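FAD-binding oxidoreductase (Gulosibacter chungangensis, PDB 7PBG) uses a covalently bound FAD to oxidise 4-alkylphenols, dehydrogenating 4-ethylphenol to 4-vinylphenol. Local coordinates at residues Ile258-Leu272 and Tyr334-Pro346. Sequence-based numbering, arbitrary orientation.
Sequences IMETTLPLRIGMAPL and YIEMIRDAYLQIP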
# COMPACT_ATOMS: atom_id res chain seq x y z
N ILE A 258 19.11 -9.91 20.62
CA ILE A 258 18.13 -10.61 19.77
C ILE A 258 17.63 -9.64 18.69
O ILE A 258 17.62 -9.99 17.53
CB ILE A 258 16.97 -11.19 20.56
CG1 ILE A 258 17.44 -12.25 21.57
CG2 ILE A 258 15.91 -11.66 19.58
CD1 ILE A 258 16.37 -12.62 22.62
N MET A 259 17.23 -8.43 19.08
CA MET A 259 16.61 -7.51 18.13
C MET A 259 17.69 -7.04 17.13
O MET A 259 17.39 -6.98 15.95
CB MET A 259 15.96 -6.32 18.85
CG MET A 259 14.88 -6.67 19.83
SD MET A 259 13.65 -7.87 19.30
CE MET A 259 12.94 -6.95 17.94
N GLU A 260 18.92 -6.77 17.60
CA GLU A 260 19.97 -6.24 16.72
C GLU A 260 20.45 -7.36 15.80
O GLU A 260 20.90 -7.03 14.71
CB GLU A 260 21.09 -5.62 17.53
CG GLU A 260 20.66 -4.34 18.21
CD GLU A 260 20.45 -3.13 17.32
OE1 GLU A 260 20.89 -3.15 16.16
OE2 GLU A 260 19.91 -2.13 17.82
N THR A 261 20.31 -8.63 16.17
CA THR A 261 20.66 -9.76 15.27
C THR A 261 19.58 -9.93 14.19
O THR A 261 19.90 -10.20 13.01
CB THR A 261 20.87 -11.07 16.03
OG1 THR A 261 21.91 -10.83 16.98
CG2 THR A 261 21.26 -12.23 15.14
N THR A 262 18.34 -9.71 14.58
CA THR A 262 17.15 -9.93 13.73
C THR A 262 17.15 -8.94 12.54
O THR A 262 16.95 -9.34 11.42
CB THR A 262 15.85 -9.80 14.54
OG1 THR A 262 15.85 -10.75 15.61
CG2 THR A 262 14.67 -9.97 13.63
N LEU A 263 17.39 -7.65 12.81
CA LEU A 263 17.16 -6.58 11.82
C LEU A 263 17.91 -6.92 10.53
O LEU A 263 17.30 -6.92 9.47
CB LEU A 263 17.63 -5.24 12.41
CG LEU A 263 17.59 -4.08 11.43
CD1 LEU A 263 16.19 -3.80 10.96
CD2 LEU A 263 18.21 -2.86 12.06
N PRO A 264 19.24 -7.12 10.52
CA PRO A 264 19.96 -7.30 9.26
C PRO A 264 19.58 -8.60 8.54
O PRO A 264 19.79 -8.64 7.32
CB PRO A 264 21.45 -7.28 9.66
CG PRO A 264 21.42 -7.68 11.12
CD PRO A 264 20.18 -7.00 11.65
N LEU A 265 19.04 -9.59 9.27
CA LEU A 265 18.56 -10.85 8.67
C LEU A 265 17.19 -10.71 8.03
O LEU A 265 16.82 -11.57 7.24
CB LEU A 265 18.49 -11.94 9.73
CG LEU A 265 19.83 -12.32 10.35
CD1 LEU A 265 19.57 -13.23 11.52
CD2 LEU A 265 20.79 -12.91 9.31
N ARG A 266 16.42 -9.70 8.44
CA ARG A 266 15.04 -9.48 7.98
C ARG A 266 14.96 -8.37 6.91
O ARG A 266 14.08 -8.44 6.05
CB ARG A 266 14.20 -9.08 9.18
CG ARG A 266 12.78 -8.68 8.81
CD ARG A 266 12.04 -9.89 8.21
NE ARG A 266 10.75 -9.39 7.77
CZ ARG A 266 10.08 -9.81 6.71
NH1 ARG A 266 10.62 -10.71 5.89
NH2 ARG A 266 8.95 -9.22 6.37
N ILE A 267 15.80 -7.34 7.01
CA ILE A 267 15.47 -6.10 6.26
C ILE A 267 15.51 -6.40 4.74
O ILE A 267 14.84 -5.69 4.01
CB ILE A 267 16.43 -4.97 6.67
CG1 ILE A 267 15.93 -3.64 6.13
CG2 ILE A 267 17.86 -5.28 6.27
CD1 ILE A 267 16.43 -2.43 6.87
N GLY A 268 16.34 -7.34 4.29
CA GLY A 268 16.48 -7.74 2.87
C GLY A 268 15.52 -8.88 2.53
O GLY A 268 15.57 -9.37 1.42
N MET A 269 14.63 -9.28 3.44
CA MET A 269 13.57 -10.33 3.26
C MET A 269 14.18 -11.72 3.15
O MET A 269 13.45 -12.68 2.75
CB MET A 269 12.69 -10.07 2.03
CG MET A 269 11.85 -8.83 2.16
SD MET A 269 11.11 -8.49 0.54
CE MET A 269 10.34 -6.89 0.79
N ALA A 270 15.43 -11.86 3.52
CA ALA A 270 16.16 -13.14 3.52
C ALA A 270 17.39 -12.94 4.38
O ALA A 270 18.03 -11.89 4.30
CB ALA A 270 16.52 -13.55 2.11
N PRO A 271 17.79 -13.94 5.20
CA PRO A 271 17.08 -15.23 5.33
C PRO A 271 15.82 -15.27 6.18
O PRO A 271 15.12 -16.24 6.17
CB PRO A 271 18.15 -16.07 6.05
CG PRO A 271 18.81 -15.09 6.95
CD PRO A 271 18.99 -13.91 6.04
N LEU A 272 15.42 -14.16 6.80
CA LEU A 272 14.14 -14.09 7.49
C LEU A 272 13.11 -13.62 6.46
O LEU A 272 13.05 -12.40 6.14
CB LEU A 272 14.23 -13.19 8.73
CG LEU A 272 15.04 -13.72 9.93
CD1 LEU A 272 15.18 -12.64 11.00
CD2 LEU A 272 14.38 -14.97 10.52
N TYR A 334 19.13 -20.82 4.35
CA TYR A 334 18.64 -19.76 5.26
C TYR A 334 18.72 -20.22 6.71
O TYR A 334 19.12 -19.45 7.58
CB TYR A 334 17.24 -19.30 4.84
CG TYR A 334 17.14 -18.56 3.54
CD1 TYR A 334 18.25 -18.10 2.83
CD2 TYR A 334 15.89 -18.23 3.02
CE1 TYR A 334 18.11 -17.42 1.63
CE2 TYR A 334 15.74 -17.56 1.82
CZ TYR A 334 16.86 -17.12 1.13
OH TYR A 334 16.76 -16.42 -0.03
N ILE A 335 18.28 -21.45 7.00
CA ILE A 335 18.31 -21.98 8.38
C ILE A 335 19.75 -21.94 8.90
O ILE A 335 19.96 -21.49 9.99
CB ILE A 335 17.71 -23.40 8.40
CG1 ILE A 335 16.22 -23.36 8.10
CG2 ILE A 335 18.09 -24.12 9.69
CD1 ILE A 335 15.36 -22.87 9.24
N GLU A 336 20.74 -22.31 8.08
CA GLU A 336 22.15 -22.27 8.52
C GLU A 336 22.54 -20.82 8.85
O GLU A 336 23.11 -20.61 9.94
CB GLU A 336 23.00 -22.95 7.43
CG GLU A 336 24.48 -22.81 7.61
CD GLU A 336 25.34 -23.38 6.48
OE1 GLU A 336 25.05 -23.10 5.26
OE2 GLU A 336 26.31 -24.08 6.80
N MET A 337 22.12 -19.84 8.04
CA MET A 337 22.45 -18.41 8.32
C MET A 337 21.80 -17.96 9.65
O MET A 337 22.44 -17.28 10.45
CB MET A 337 21.92 -17.48 7.23
CG MET A 337 22.63 -17.70 5.90
SD MET A 337 21.77 -16.72 4.63
CE MET A 337 22.50 -17.40 3.15
N ILE A 338 20.55 -18.30 9.84
CA ILE A 338 19.78 -17.87 11.03
C ILE A 338 20.41 -18.54 12.26
O ILE A 338 20.66 -17.85 13.25
CB ILE A 338 18.30 -18.25 10.82
CG1 ILE A 338 17.66 -17.40 9.71
CG2 ILE A 338 17.53 -18.18 12.14
CD1 ILE A 338 16.33 -17.99 9.23
N ARG A 339 20.52 -19.87 12.25
CA ARG A 339 21.09 -20.61 13.40
C ARG A 339 22.46 -20.00 13.74
O ARG A 339 22.74 -19.70 14.93
CB ARG A 339 21.22 -22.09 13.00
CG ARG A 339 21.46 -23.05 14.14
CD ARG A 339 21.77 -24.44 13.59
NE ARG A 339 21.92 -25.37 14.70
CZ ARG A 339 23.07 -25.67 15.31
NH1 ARG A 339 24.22 -25.15 14.92
NH2 ARG A 339 23.05 -26.51 16.33
N ASP A 340 23.32 -19.81 12.73
CA ASP A 340 24.71 -19.33 12.98
C ASP A 340 24.68 -17.95 13.62
O ASP A 340 25.53 -17.70 14.53
CB ASP A 340 25.52 -19.27 11.70
CG ASP A 340 25.97 -20.62 11.19
OD1 ASP A 340 26.55 -20.62 10.09
OD2 ASP A 340 25.70 -21.65 11.85
N ALA A 341 23.74 -17.12 13.23
CA ALA A 341 23.63 -15.75 13.76
C ALA A 341 23.22 -15.75 15.24
O ALA A 341 23.92 -15.13 16.06
CB ALA A 341 22.67 -14.90 12.94
N TYR A 342 22.13 -16.42 15.58
CA TYR A 342 21.50 -16.32 16.89
C TYR A 342 22.29 -17.14 17.92
O TYR A 342 22.26 -16.81 19.11
CB TYR A 342 20.04 -16.73 16.79
CG TYR A 342 19.13 -15.72 16.15
CD1 TYR A 342 18.74 -14.60 16.87
CD2 TYR A 342 18.64 -15.90 14.87
CE1 TYR A 342 17.85 -13.68 16.33
CE2 TYR A 342 17.74 -15.00 14.31
CZ TYR A 342 17.33 -13.91 15.07
OH TYR A 342 16.44 -13.13 14.42
N LEU A 343 22.97 -18.20 17.47
CA LEU A 343 23.68 -19.09 18.41
C LEU A 343 24.97 -18.43 18.88
O LEU A 343 25.54 -18.97 19.84
CB LEU A 343 23.96 -20.48 17.83
CG LEU A 343 22.78 -21.44 17.69
CD1 LEU A 343 23.30 -22.79 17.28
CD2 LEU A 343 21.95 -21.57 18.94
N GLN A 344 25.36 -17.29 18.31
CA GLN A 344 26.48 -16.49 18.89
C GLN A 344 26.06 -15.79 20.19
O GLN A 344 26.95 -15.25 20.87
CB GLN A 344 27.02 -15.48 17.91
CG GLN A 344 27.70 -16.12 16.72
CD GLN A 344 28.62 -15.10 16.10
OE1 GLN A 344 28.15 -14.05 15.72
NE2 GLN A 344 29.91 -15.40 16.02
N ILE A 345 24.76 -15.71 20.48
CA ILE A 345 24.29 -15.21 21.80
C ILE A 345 24.51 -16.31 22.82
O ILE A 345 23.92 -17.38 22.69
CB ILE A 345 22.85 -14.72 21.73
CG1 ILE A 345 22.76 -13.61 20.68
CG2 ILE A 345 22.36 -14.28 23.11
CD1 ILE A 345 21.35 -13.09 20.42
N PRO A 346 25.36 -16.08 23.84
CA PRO A 346 25.67 -17.15 24.78
C PRO A 346 24.41 -17.79 25.37
O PRO A 346 23.47 -17.10 25.77
CB PRO A 346 26.52 -16.48 25.86
CG PRO A 346 27.16 -15.29 25.12
CD PRO A 346 26.12 -14.85 24.10
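Tyr342 reaches across to helix 258-266 and lodges as a knob among Ile258, Thr261, Thr262 and Leu265. Its hydroxyl donates to Thr262, OH to OG1 2.7 Å, and the acceptor lies in the plane of the ring at its edge. Thr262 OG1 in turn donates to the Ile258 carbonyl O, also 2.7 Å away, because chi1 of -58° sets the hydroxyl beside its own backbone N; two buried hydroxyls are thus satisfied in one relay. Thr261 serves differently: its OG1 turns back to the Ala257 carbonyl, while its methyl CG2 lies over one face of the Tyr342 ring, 4.0 Å from the centroid, in a CH-pi contact. A phenylalanine in place of Tyr342 would probably leave Thr262 OG1 without its donor from the facing helix. Ala341, whose short side chain leaves room for Thr261 and Leu265, meets Thr261 CG2 and Leu265 CD1 with its CB.

The two helices run nearly antiparallel, 156° between their directions, and pack side by side on the eight-stranded antiparallel sheet of the cap (substrate) domain, as in the vanillyl-alcohol oxidase family; Phe249 of strand 241-249 touches Ile258, Tyr342 and Ile345.

Beyond helix 258-266, the chain returns through Pro271, which, preceded by a cis peptide bond, sets its compact ring against helix 334-342. Pro271 CA sits over one face of the Tyr334 ring, 19° off its normal, and CG meets Ile338 CG1 at 3.8 Å. The two branches of Leu272 reach different partners: CD2 meets Ile338 CD1, and CD1 lies 3.7 Å from Tyr342 OH.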